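Local coordinates for protein reducing end xylose-releasing exo-oligoxylanase (Bacillus halodurans, PDB 1WU4) that hydrolyses xylooligosaccharides of three or more units, releasing xylose from the reducing end with inversion of anomeric configuration, at residues Asn16-Glu20 and Phe21-Glu25; Ile28-Arg31 and Val32-Trp36; Leu59-Thr62 and Gly63-Asp66; Glu192-Pro196 and Ser197-Pro201; Ser226-Tyr229 and Leu230-Ala233. The protein carries 1 engineered substitution. All coordinates share one frame; numbering follows the deposited sequence.

Overall arrangement
Interactions 1 and 2 follow each other at the chain's N-terminal end, where Ile28 of the helix in interaction 2 packs on Phe18 and Lys19 of interaction 1; both are partly buried and rest on helices 340-348 or 358-372. Interactions 4 and 5 lie on the other side of the chain's centre from interaction 2, their centres about 9 Å apart, with His199 of 192-201 meeting Ser226 and Tyr229 of helix 216-233. Interaction 4 is the fully buried one and, with interaction 3, stands close to the catalytic pair inferred by similarity. Aspartates organise the loops of 3 and 4, a Schellman motif ends the helix in 1, and surface carboxylates of 2 and 5 meet nickel, lysine and water.

Interaction 1: Asn16-Glu20 and Phe21-Glu25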
# COMPACT_ATOMS: atom_id res chain seq x y z
N ASN A 16 -0.29 -7.46 -18.41
CA ASN A 16 1.15 -7.24 -18.36
C ASN A 16 1.29 -5.98 -19.20
O ASN A 16 1.48 -6.05 -20.42
CB ASN A 16 1.90 -8.39 -19.02
CG ASN A 16 3.41 -8.25 -18.90
OD1 ASN A 16 3.92 -7.14 -18.74
ND2 ASN A 16 4.12 -9.36 -19.01
N LEU A 17 1.17 -4.83 -18.56
CA LEU A 17 1.24 -3.57 -19.28
C LEU A 17 2.60 -3.33 -19.91
O LEU A 17 2.69 -2.73 -20.98
CB LEU A 17 0.85 -2.40 -18.36
CG LEU A 17 0.53 -1.08 -19.06
CD1 LEU A 17 -0.48 -1.30 -20.19
CD2 LEU A 17 -0.02 -0.09 -18.03
N PHE A 18 3.67 -3.79 -19.26
CA PHE A 18 5.00 -3.62 -19.85
C PHE A 18 5.00 -4.29 -21.23
O PHE A 18 5.47 -3.72 -22.21
CB PHE A 18 6.08 -4.30 -19.01
CG PHE A 18 6.47 -3.56 -17.76
CD1 PHE A 18 6.85 -2.22 -17.81
CD2 PHE A 18 6.54 -4.22 -16.54
CE1 PHE A 18 7.29 -1.55 -16.66
CE2 PHE A 18 6.98 -3.57 -15.39
CZ PHE A 18 7.36 -2.24 -15.45
N LYS A 19 4.48 -5.51 -21.29
CA LYS A 19 4.44 -6.27 -22.53
C LYS A 19 3.57 -5.59 -23.58
O LYS A 19 3.94 -5.50 -24.75
CB LYS A 19 3.94 -7.69 -22.27
CG LYS A 19 3.91 -8.59 -23.49
CD LYS A 19 3.48 -10.00 -23.12
CE LYS A 19 3.39 -10.90 -24.34
NZ LYS A 19 2.36 -10.41 -25.30
N GLU A 20 2.41 -5.11 -23.16
CA GLU A 20 1.50 -4.44 -24.08
C GLU A 20 2.12 -3.16 -24.63
O GLU A 20 1.76 -2.71 -25.72
CB GLU A 20 0.16 -4.16 -23.39
CG GLU A 20 -0.62 -5.43 -23.09
CD GLU A 20 -2.01 -5.16 -22.52
OE1 GLU A 20 -2.75 -6.15 -22.30
OE2 GLU A 20 -2.36 -3.98 -22.31
N PHE A 21 3.05 -2.58 -23.88
CA PHE A 21 3.72 -1.36 -24.31
C PHE A 21 5.04 -1.60 -25.05
O PHE A 21 5.83 -0.67 -25.24
CB PHE A 21 3.96 -0.42 -23.12
CG PHE A 21 2.73 0.34 -22.69
CD1 PHE A 21 1.59 0.38 -23.49
CD2 PHE A 21 2.72 1.05 -21.49
CE1 PHE A 21 0.46 1.11 -23.10
CE2 PHE A 21 1.60 1.79 -21.10
CZ PHE A 21 0.47 1.81 -21.91
N GLY A 22 5.28 -2.84 -25.46
CA GLY A 22 6.48 -3.12 -26.23
C GLY A 22 7.68 -3.83 -25.61
O GLY A 22 8.58 -4.24 -26.33
N TYR A 23 7.70 -3.96 -24.29
CA TYR A 23 8.82 -4.63 -23.62
C TYR A 23 8.70 -6.14 -23.82
O TYR A 23 7.60 -6.69 -23.81
CB TYR A 23 8.83 -4.26 -22.14
CG TYR A 23 9.18 -2.81 -21.93
CD1 TYR A 23 10.51 -2.39 -21.94
CD2 TYR A 23 8.18 -1.84 -21.78
CE1 TYR A 23 10.84 -1.04 -21.81
CE2 TYR A 23 8.51 -0.49 -21.65
CZ TYR A 23 9.84 -0.10 -21.67
OH TYR A 23 10.17 1.23 -21.55
N SER A 24 9.83 -6.82 -24.00
CA SER A 24 9.81 -8.26 -24.21
C SER A 24 9.58 -9.04 -22.92
O SER A 24 9.97 -8.60 -21.84
CB SER A 24 11.11 -8.73 -24.86
OG SER A 24 12.18 -8.73 -23.93
N GLU A 25 8.94 -10.20 -23.04
CA GLU A 25 8.65 -11.04 -21.88
C GLU A 25 9.93 -11.38 -21.12
O GLU A 25 9.96 -11.35 -19.89
CB GLU A 25 7.97 -12.34 -22.31
CG GLU A 25 8.83 -13.22 -23.21
CD GLU A 25 8.34 -14.65 -23.27
OE1 GLU A 25 8.31 -15.32 -22.22
OE2 GLU A 25 7.99 -15.11 -24.38
O HOH W 1 6.93 -11.32 -18.95
O HOH W 2 6.02 -6.79 -26.03
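Leu17 packs against the ring of Phe21 where the short helix 17-20 ends in a Schellman motif. Gly22, with positive phi, is the C-prime residue: its N donates to Lys19 O, and Tyr23 N reaches back to Phe18 O at 3.1 Å. Phe21 N is held by Leu17 O (2.9 Å). The tight side is apolar. Leu17 keeps its CG beside its carbonyl carbon (chi1 -165°), which carries CD1 over one face of the Phe21 ring, 3.8 Å from the centroid. With an alanine in place of Phe21, Leu17 would probably lose the flat surface that covers its CD1 methyl, opening a gap toward Val344 of helix 340-348. Phe18 turns its edge toward the face of the Tyr23 ring in an offset edge-to-face pair, planes at 82°, and Trp348 meets both rings. The Tyr23 hydroxyl goes on to Asp345.

The other side is looser and wet. Lys19 runs out along the surface, and Glu20 pairs with Arg15. Asn16, the N-cap, accepts from Lys19 N through OD1 at 3.1 Å, the N-H coming from above the amide plane, and a water that donates to Glu25 O accepts a weak bond from its ND2. A second water donates to both Lys19 O, at 2.8 Å, and Tyr23 O, while Lys19 CA-H points almost straight at Tyr23 O, 3.4 Å from CA.

Interaction 2: Ile28-Arg31 and Val32-Trp36. With NI (nickel (II) ion), chain B.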
# COMPACT_ATOMS: atom_id res chain seq x y z
N ILE A 28 11.23 -8.39 -19.17
CA ILE A 28 10.32 -8.08 -18.08
C ILE A 28 10.58 -9.06 -16.93
O ILE A 28 10.71 -8.66 -15.78
CB ILE A 28 8.85 -8.19 -18.54
CG1 ILE A 28 8.55 -7.10 -19.56
CG2 ILE A 28 7.90 -8.05 -17.34
CD1 ILE A 28 7.24 -7.30 -20.31
N GLN A 29 10.66 -10.35 -17.26
CA GLN A 29 10.92 -11.37 -16.25
C GLN A 29 12.22 -11.07 -15.52
O GLN A 29 12.30 -11.13 -14.30
CB GLN A 29 11.01 -12.77 -16.89
CG GLN A 29 11.66 -13.82 -15.99
CD GLN A 29 11.69 -15.22 -16.59
OE1 GLN A 29 11.77 -15.38 -17.81
NE2 GLN A 29 11.65 -16.23 -15.74
N GLU A 30 13.25 -10.73 -16.29
CA GLU A 30 14.56 -10.42 -15.73
C GLU A 30 14.52 -9.19 -14.82
O GLU A 30 15.11 -9.19 -13.74
CB GLU A 30 15.55 -10.19 -16.88
CG GLU A 30 16.93 -9.72 -16.45
CD GLU A 30 17.87 -9.56 -17.63
OE1 GLU A 30 17.39 -9.21 -18.73
OE2 GLU A 30 19.09 -9.77 -17.45
N ARG A 31 13.82 -8.15 -15.26
CA ARG A 31 13.73 -6.91 -14.50
C ARG A 31 12.98 -7.09 -13.18
O ARG A 31 13.39 -6.55 -12.15
CB ARG A 31 13.06 -5.84 -15.37
CG ARG A 31 13.05 -4.45 -14.76
CD ARG A 31 14.45 -3.93 -14.45
NE ARG A 31 14.37 -2.55 -13.99
CZ ARG A 31 14.20 -1.50 -14.79
NH1 ARG A 31 14.13 -1.66 -16.10
NH2 ARG A 31 14.06 -0.29 -14.27
N VAL A 32 11.89 -7.85 -13.21
CA VAL A 32 11.12 -8.10 -12.00
C VAL A 32 11.98 -8.86 -10.99
O VAL A 32 12.05 -8.50 -9.82
CB VAL A 32 9.84 -8.91 -12.29
CG1 VAL A 32 9.14 -9.27 -10.99
CG2 VAL A 32 8.90 -8.09 -13.18
N LYS A 33 12.63 -9.92 -11.46
CA LYS A 33 13.48 -10.72 -10.58
C LYS A 33 14.63 -9.89 -10.02
O LYS A 33 14.93 -9.97 -8.83
CB LYS A 33 14.04 -11.93 -11.34
CG LYS A 33 14.95 -12.82 -10.49
CD LYS A 33 15.35 -14.08 -11.24
CE LYS A 33 16.30 -14.94 -10.41
NZ LYS A 33 17.59 -14.25 -10.16
N ASP A 34 15.27 -9.09 -10.87
CA ASP A 34 16.38 -8.26 -10.42
C ASP A 34 15.94 -7.26 -9.36
O ASP A 34 16.66 -7.03 -8.39
CB ASP A 34 17.01 -7.52 -11.61
CG ASP A 34 17.76 -8.45 -12.55
OD1 ASP A 34 17.88 -9.65 -12.23
OD2 ASP A 34 18.24 -7.98 -13.60
N THR A 35 14.75 -6.69 -9.53
CA THR A 35 14.24 -5.73 -8.56
C THR A 35 14.06 -6.43 -7.21
O THR A 35 14.48 -5.92 -6.17
CB THR A 35 12.89 -5.14 -9.02
OG1 THR A 35 13.07 -4.50 -10.29
CG2 THR A 35 12.39 -4.12 -8.01
N TRP A 36 13.44 -7.61 -7.24
CA TRP A 36 13.22 -8.39 -6.03
C TRP A 36 14.55 -8.71 -5.35
O TRP A 36 14.69 -8.52 -4.14
CB TRP A 36 12.48 -9.69 -6.36
CG TRP A 36 12.57 -10.74 -5.29
CD1 TRP A 36 13.48 -11.75 -5.22
CD2 TRP A 36 11.75 -10.85 -4.12
NE1 TRP A 36 13.27 -12.49 -4.08
CE2 TRP A 36 12.22 -11.96 -3.38
CE3 TRP A 36 10.66 -10.12 -3.62
CZ2 TRP A 36 11.64 -12.36 -2.18
CZ3 TRP A 36 10.08 -10.52 -2.42
CH2 TRP A 36 10.57 -11.63 -1.71
NI NI B . 18.25 -9.10 -20.44
O HOH W 3 19.99 -9.81 -14.85
O HOH W 4 15.25 -2.99 -11.25
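Glu30 and Asp34, one turn apart on helix 25-40, bring their carboxylates near each other. Glu30 OE1 binds nickel at 1.9 Å, and Glu27 supplies a second protein ligand. The other oxygen, Glu30 OE2, takes a hydrogen bond from a water that also donates to Asp34 OD2, each at 2.8 Å, so the two like charges, 4.3 Å apart between OE2 and OD2, are bridged by water; the metal would probably ease their repulsion further. Glu30 is extended from CA outward (chi1 174°), which carries its carboxylate out to the ion, and Asp34 OD2 lies 3.6 Å from Glu30 CG.

On the neighbouring flank Arg31 O accepts two bonds from Thr35, from OG1 at 2.8 Å and from N at 3.0 Å, arriving from opposite faces of the carbonyl plane. A water in the guanidinium plane of Arg31 joins its NE to Thr35 OG1. The far end of Arg31 hydrogen-bonds Trp348 O and Tyr365 and makes a cation-pi contact with Trp348. Behind, Val32 CG2 packs near Ile28 CG2, Thr35 and Val32 rest on Met369 of helix 358-372, and Ile28 touches Phe18 and Lys19 of helix 17-20.

Interaction 3: Leu59-Thr62 and Gly63-Asp66; sequences LLDT and GNLD
Asp61 points its CG opposite its own N (chi1 178°), which swings the carboxylate toward Asn64, whose CG lies beside its backbone N (chi1 -65°) and brings the amide to meet it. Asp61 OD1 accepts from Asn64 N at 3.0 Å and weakly from Gly63 N; Asp61 OD2 accepts from Asn64 ND2, also 3.0 Å. Both Asn64 donors come from above the carboxylate plane, yet OD2 lies in the plane of the Asn64 amide, and carboxylate and amide planes stand 62° apart. A water donates to Asp61 OD1 at 2.7 Å.

In the loop between strands 56-59 and 67-68 the backbone forms a G1 beta bulge: Leu65, with positive phi, and Asp66 both face Asp61. Asp61 N donates to Asp66 O at 2.8 Å in a single antiparallel hydrogen-bonded bridge, while Asp61 O takes a weak bond from Leu65 N at 2.9 Å and another weak one from Asn64 N.

Asp66 runs alongside Asp61, its OD1 3.2 Å from Asp61 CB. Their like charges would probably repel, but Asp66 makes a salt bridge with Arg68 and a hydrogen bond with Ser113, and Arg68 also makes a long, weak ion pair with Asp61. The side chain of Asp61 is about 5 Å from that of Glu70, the proton donor by similarity, and packs on Tyr359.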
# COMPACT_ATOMS: atom_id res chain seq x y z
N LEU A 59 11.84 -5.60 7.50
CA LEU A 59 12.17 -4.62 6.48
C LEU A 59 12.56 -3.40 7.27
O LEU A 59 11.84 -2.97 8.18
CB LEU A 59 10.98 -4.31 5.57
CG LEU A 59 10.92 -5.16 4.30
CD1 LEU A 59 10.49 -6.57 4.66
CD2 LEU A 59 9.96 -4.54 3.30
N LEU A 60 13.72 -2.84 6.95
CA LEU A 60 14.22 -1.68 7.66
C LEU A 60 13.98 -0.38 6.93
O LEU A 60 14.28 -0.26 5.74
CB LEU A 60 15.72 -1.85 7.90
CG LEU A 60 16.45 -0.72 8.63
CD1 LEU A 60 16.05 -0.72 10.10
CD2 LEU A 60 17.95 -0.91 8.50
N ASP A 61 13.40 0.59 7.63
CA ASP A 61 13.21 1.90 7.04
C ASP A 61 14.64 2.42 7.17
O ASP A 61 15.01 2.99 8.19
CB ASP A 61 12.27 2.78 7.85
CG ASP A 61 12.10 4.16 7.25
OD1 ASP A 61 13.11 4.73 6.79
OD2 ASP A 61 10.96 4.68 7.25
N THR A 62 15.43 2.17 6.13
CA THR A 62 16.83 2.56 6.12
C THR A 62 17.10 4.02 6.50
O THR A 62 18.14 4.33 7.09
CB THR A 62 17.44 2.28 4.73
OG1 THR A 62 16.66 2.93 3.73
CG2 THR A 62 17.46 0.78 4.46
N GLY A 63 16.17 4.90 6.17
CA GLY A 63 16.36 6.31 6.48
C GLY A 63 16.10 6.71 7.92
O GLY A 63 16.82 7.54 8.47
N ASN A 64 15.07 6.13 8.52
CA ASN A 64 14.73 6.45 9.90
C ASN A 64 15.29 5.46 10.91
O ASN A 64 15.07 5.59 12.12
CB ASN A 64 13.20 6.54 10.04
CG ASN A 64 12.61 7.68 9.23
OD1 ASN A 64 12.93 8.85 9.46
ND2 ASN A 64 11.76 7.34 8.27
N LEU A 65 16.02 4.47 10.42
CA LEU A 65 16.62 3.45 11.26
C LEU A 65 15.63 2.76 12.20
O LEU A 65 15.92 2.55 13.38
CB LEU A 65 17.78 4.05 12.07
CG LEU A 65 18.95 4.59 11.25
CD1 LEU A 65 20.03 5.12 12.19
CD2 LEU A 65 19.51 3.49 10.36
N ASP A 66 14.46 2.43 11.67
CA ASP A 66 13.46 1.74 12.46
C ASP A 66 12.68 0.76 11.59
O ASP A 66 12.88 0.70 10.37
CB ASP A 66 12.51 2.75 13.14
CG ASP A 66 11.64 3.51 12.16
OD1 ASP A 66 11.88 3.43 10.93
OD2 ASP A 66 10.71 4.21 12.62
O HOH W 5 13.77 6.09 4.60

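Interaction 4: Glu192-Pro196 and Ser197-Pro201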
# COMPACT_ATOMS: atom_id res chain seq x y z
N GLU A 192 -10.59 11.79 14.06
CA GLU A 192 -11.73 11.71 13.16
C GLU A 192 -11.45 12.35 11.80
O GLU A 192 -12.18 13.23 11.34
CB GLU A 192 -12.98 12.33 13.79
CG GLU A 192 -13.59 11.52 14.94
CD GLU A 192 -13.92 10.07 14.56
OE1 GLU A 192 -14.34 9.81 13.41
OE2 GLU A 192 -13.78 9.19 15.43
N PHE A 193 -10.35 11.94 11.18
CA PHE A 193 -9.99 12.39 9.85
C PHE A 193 -9.26 11.23 9.19
O PHE A 193 -8.98 10.22 9.84
CB PHE A 193 -9.17 13.70 9.86
CG PHE A 193 -7.81 13.59 10.50
CD1 PHE A 193 -6.72 13.15 9.76
CD2 PHE A 193 -7.62 14.00 11.81
CE1 PHE A 193 -5.44 13.13 10.33
CE2 PHE A 193 -6.36 13.98 12.39
CZ PHE A 193 -5.27 13.54 11.65
N SER A 194 -8.98 11.36 7.90
CA SER A 194 -8.37 10.25 7.17
C SER A 194 -7.08 10.60 6.43
O SER A 194 -6.50 11.66 6.62
CB SER A 194 -9.41 9.69 6.20
OG SER A 194 -9.06 8.41 5.71
N ASP A 195 -6.66 9.66 5.59
CA ASP A 195 -5.44 9.79 4.79
C ASP A 195 -5.81 9.10 3.47
O ASP A 195 -5.93 7.88 3.41
CB ASP A 195 -4.31 9.05 5.51
CG ASP A 195 -2.97 9.18 4.80
OD1 ASP A 195 -2.92 8.98 3.57
OD2 ASP A 195 -1.97 9.46 5.50
N PRO A 196 -6.02 9.88 2.39
CA PRO A 196 -6.38 9.31 1.09
C PRO A 196 -5.62 8.07 0.63
O PRO A 196 -6.22 7.11 0.14
CB PRO A 196 -6.20 10.49 0.14
CG PRO A 196 -6.64 11.64 0.99
CD PRO A 196 -5.96 11.35 2.32
N SER A 197 -4.30 8.07 0.81
CA SER A 197 -3.46 6.95 0.40
C SER A 197 -3.75 5.65 1.14
O SER A 197 -3.30 4.58 0.71
CB SER A 197 -1.98 7.31 0.55
OG SER A 197 -1.58 7.33 1.91
N TYR A 198 -4.48 5.73 2.25
CA TYR A 198 -4.82 4.55 3.05
C TYR A 198 -6.04 3.82 2.49
O TYR A 198 -6.32 2.68 2.88
CB TYR A 198 -5.15 4.96 4.49
CG TYR A 198 -3.99 5.34 5.38
CD1 TYR A 198 -2.74 5.66 4.85
CD2 TYR A 198 -4.17 5.44 6.76
CE1 TYR A 198 -1.69 6.07 5.69
CE2 TYR A 198 -3.15 5.85 7.60
CZ TYR A 198 -1.91 6.16 7.06
OH TYR A 198 -0.90 6.57 7.91
N HIS A 199 -6.78 4.47 1.60
CA HIS A 199 -7.99 3.87 1.05
C HIS A 199 -7.72 2.83 -0.02
O HIS A 199 -7.21 3.13 -1.09
CB HIS A 199 -8.91 4.97 0.53
CG HIS A 199 -9.48 5.83 1.62
ND1 HIS A 199 -10.76 5.66 2.10
CD2 HIS A 199 -8.91 6.79 2.38
CE1 HIS A 199 -10.95 6.47 3.12
NE2 HIS A 199 -9.84 7.17 3.31
N LEU A 200 -8.08 1.59 0.30
CA LEU A 200 -7.87 0.46 -0.59
C LEU A 200 -9.19 -0.26 -0.84
O LEU A 200 -9.43 -1.36 -0.31
CB LEU A 200 -6.86 -0.50 0.04
CG LEU A 200 -5.55 0.14 0.52
CD1 LEU A 200 -4.73 -0.89 1.28
CD2 LEU A 200 -4.77 0.69 -0.67
N PRO A 201 -10.07 0.33 -1.66
CA PRO A 201 -11.36 -0.30 -1.93
C PRO A 201 -11.24 -1.72 -2.46
O PRO A 201 -12.08 -2.58 -2.15
CB PRO A 201 -12.03 0.65 -2.92
CG PRO A 201 -10.87 1.33 -3.59
CD PRO A 201 -9.90 1.55 -2.46
O HOH W 6 -2.83 10.54 1.19
O HOH W 7 -5.79 5.59 -2.18
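Asp195 OD1 is gripped by Ser197 OG at 2.7 Å, on the syn side though tilted out of the carboxylate plane, and weakly by Ser197 N, in a buried turn of the (alpha/alpha)6 barrel of this family 8 hydrolase. A water accepts from Ser197 N. A little away, His199 NE2 donates to Ser194 OG at 2.8 Å, the oxygen sitting 19° out of the imidazole plane. Second partners hold both ends of this bond: Ser194 OG also meets Ile185 O, and His199 ND1 meets Ser226 OG. The backbone turns in a short 3-10 segment, with Tyr198 N bonded to Asp195 O at 2.8 Å and His199 N to Pro196 O.

Packing follows. Asp195 turns its CG away from its own N (chi1 -177°) and lays its side chain over one face of the Tyr198 ring: CB is 3.6 Å from the ring centroid, and the carboxylate stacks with its plane 7° from that of the ring. A leucine in place of Tyr198 would probably take away this flat floor, leaving the Asp195 carboxylate with its bond from Ser197 OG but without the ring that holds it flat. The Asp195 side chain is about 3 Å from that of Asp263, the proton acceptor by similarity. Ser197 OG bonds on to Arg266 of helix 265-278, and Pro196 packs on Val267 of that helix and on Ala233. At the far end of the stack, Asp195 OD2 comes within 3.4 Å of Tyr198 CE1.

Interaction 5: Ser226-Tyr229 and Leu230-Ala233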
# COMPACT_ATOMS: atom_id res chain seq x y z
N SER A 226 -14.97 4.31 0.19
CA SER A 226 -13.63 4.74 -0.18
C SER A 226 -13.55 5.22 -1.63
O SER A 226 -12.85 6.19 -1.92
CB SER A 226 -12.62 3.62 0.05
OG SER A 226 -12.32 3.51 1.43
N ARG A 227 -14.27 4.55 -2.53
CA ARG A 227 -14.25 4.97 -3.92
C ARG A 227 -14.86 6.36 -4.06
O ARG A 227 -14.36 7.20 -4.82
CB ARG A 227 -14.99 3.96 -4.81
CG ARG A 227 -14.29 2.60 -4.89
CD ARG A 227 -14.66 1.84 -6.15
NE ARG A 227 -13.88 0.61 -6.31
CZ ARG A 227 -14.20 -0.56 -5.78
NH1 ARG A 227 -15.30 -0.68 -5.05
NH2 ARG A 227 -13.42 -1.61 -5.97
N GLU A 228 -15.93 6.62 -3.32
CA GLU A 228 -16.56 7.93 -3.39
C GLU A 228 -15.69 8.99 -2.72
O GLU A 228 -15.64 10.13 -3.18
CB GLU A 228 -17.94 7.89 -2.72
CG GLU A 228 -18.99 7.17 -3.56
CD GLU A 228 -19.12 7.77 -4.95
OE1 GLU A 228 -19.45 8.98 -5.05
OE2 GLU A 228 -18.89 7.05 -5.94
N TYR A 229 -15.00 8.60 -1.66
CA TYR A 229 -14.14 9.53 -0.93
C TYR A 229 -12.99 10.01 -1.81
O TYR A 229 -12.64 11.19 -1.80
CB TYR A 229 -13.59 8.84 0.33
CG TYR A 229 -12.74 9.72 1.21
CD1 TYR A 229 -13.28 10.81 1.89
CD2 TYR A 229 -11.38 9.44 1.41
CE1 TYR A 229 -12.51 11.60 2.73
CE2 TYR A 229 -10.60 10.22 2.25
CZ TYR A 229 -11.16 11.30 2.91
OH TYR A 229 -10.39 12.05 3.75
N LEU A 230 -12.39 9.10 -2.56
CA LEU A 230 -11.28 9.47 -3.43
C LEU A 230 -11.72 10.53 -4.45
O LEU A 230 -10.92 11.40 -4.82
CB LEU A 230 -10.72 8.24 -4.15
CG LEU A 230 -9.92 7.28 -3.27
CD1 LEU A 230 -9.47 6.09 -4.10
CD2 LEU A 230 -8.73 7.99 -2.66
N LYS A 231 -12.98 10.48 -4.87
CA LYS A 231 -13.49 11.45 -5.83
C LYS A 231 -13.47 12.87 -5.27
O LYS A 231 -13.18 13.82 -6.00
CB LYS A 231 -14.91 11.08 -6.26
CG LYS A 231 -15.00 9.76 -7.02
CD LYS A 231 -16.38 9.54 -7.60
CE LYS A 231 -16.43 8.25 -8.40
NZ LYS A 231 -17.79 7.99 -8.96
N ILE A 232 -13.77 13.03 -3.98
CA ILE A 232 -13.76 14.37 -3.40
C ILE A 232 -12.40 14.77 -2.82
O ILE A 232 -12.14 15.95 -2.61
CB ILE A 232 -14.86 14.54 -2.31
CG1 ILE A 232 -14.65 13.57 -1.15
CG2 ILE A 232 -16.24 14.33 -2.93
CD1 ILE A 232 -15.61 13.80 0.01
N ALA A 233 -11.53 13.80 -2.59
CA ALA A 233 -10.21 14.09 -2.02
C ALA A 233 -9.19 14.55 -3.07
O ALA A 233 -8.30 15.34 -2.76
CB ALA A 233 -9.68 12.87 -1.29
O HOH W 8 -20.16 9.61 -7.64
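Tyr229 carries the flat ring of this helix turn, and across the turn its CD1 meets the methyl CD1 of Ile232 at 4.2 Å, obliquely to the ring. Beyond the turn, the ring meets the imidazole of His199 with planes at about 35°, and its hydroxyl bonds to Tyr246 O. The phenol leaves the helix on the side away from its backbone N (chi1 -177°), which turns it to the buried flank. The other flat group, the guanidinium of Arg227, pairs with Asp274 and Glu205.

On the exposed side Glu228 bends at chi2 (-56°) so that OE2 reaches Lys231 NZ at 3.3 Å, a weak hydrogen bond within a salt bridge. A water that donates to Glu228 OE1 accepts from Lys231 NZ, closing a second, wet route between the two charges.

Along the backbone, Leu230 N bonds to Ser226 O at 3.0 Å. Tyr229 O accepts from Ala233 N at 2.9 Å and only weakly from Ile232 N. Leu230 and Lys231 touch Trp283 of helix 282-295. With Tyr229 and Leu230 buried and Glu228 and Lys231 exposed, this is the amphipathic C-terminal turn of helix 216-233 in the (alpha/alpha)6 barrel.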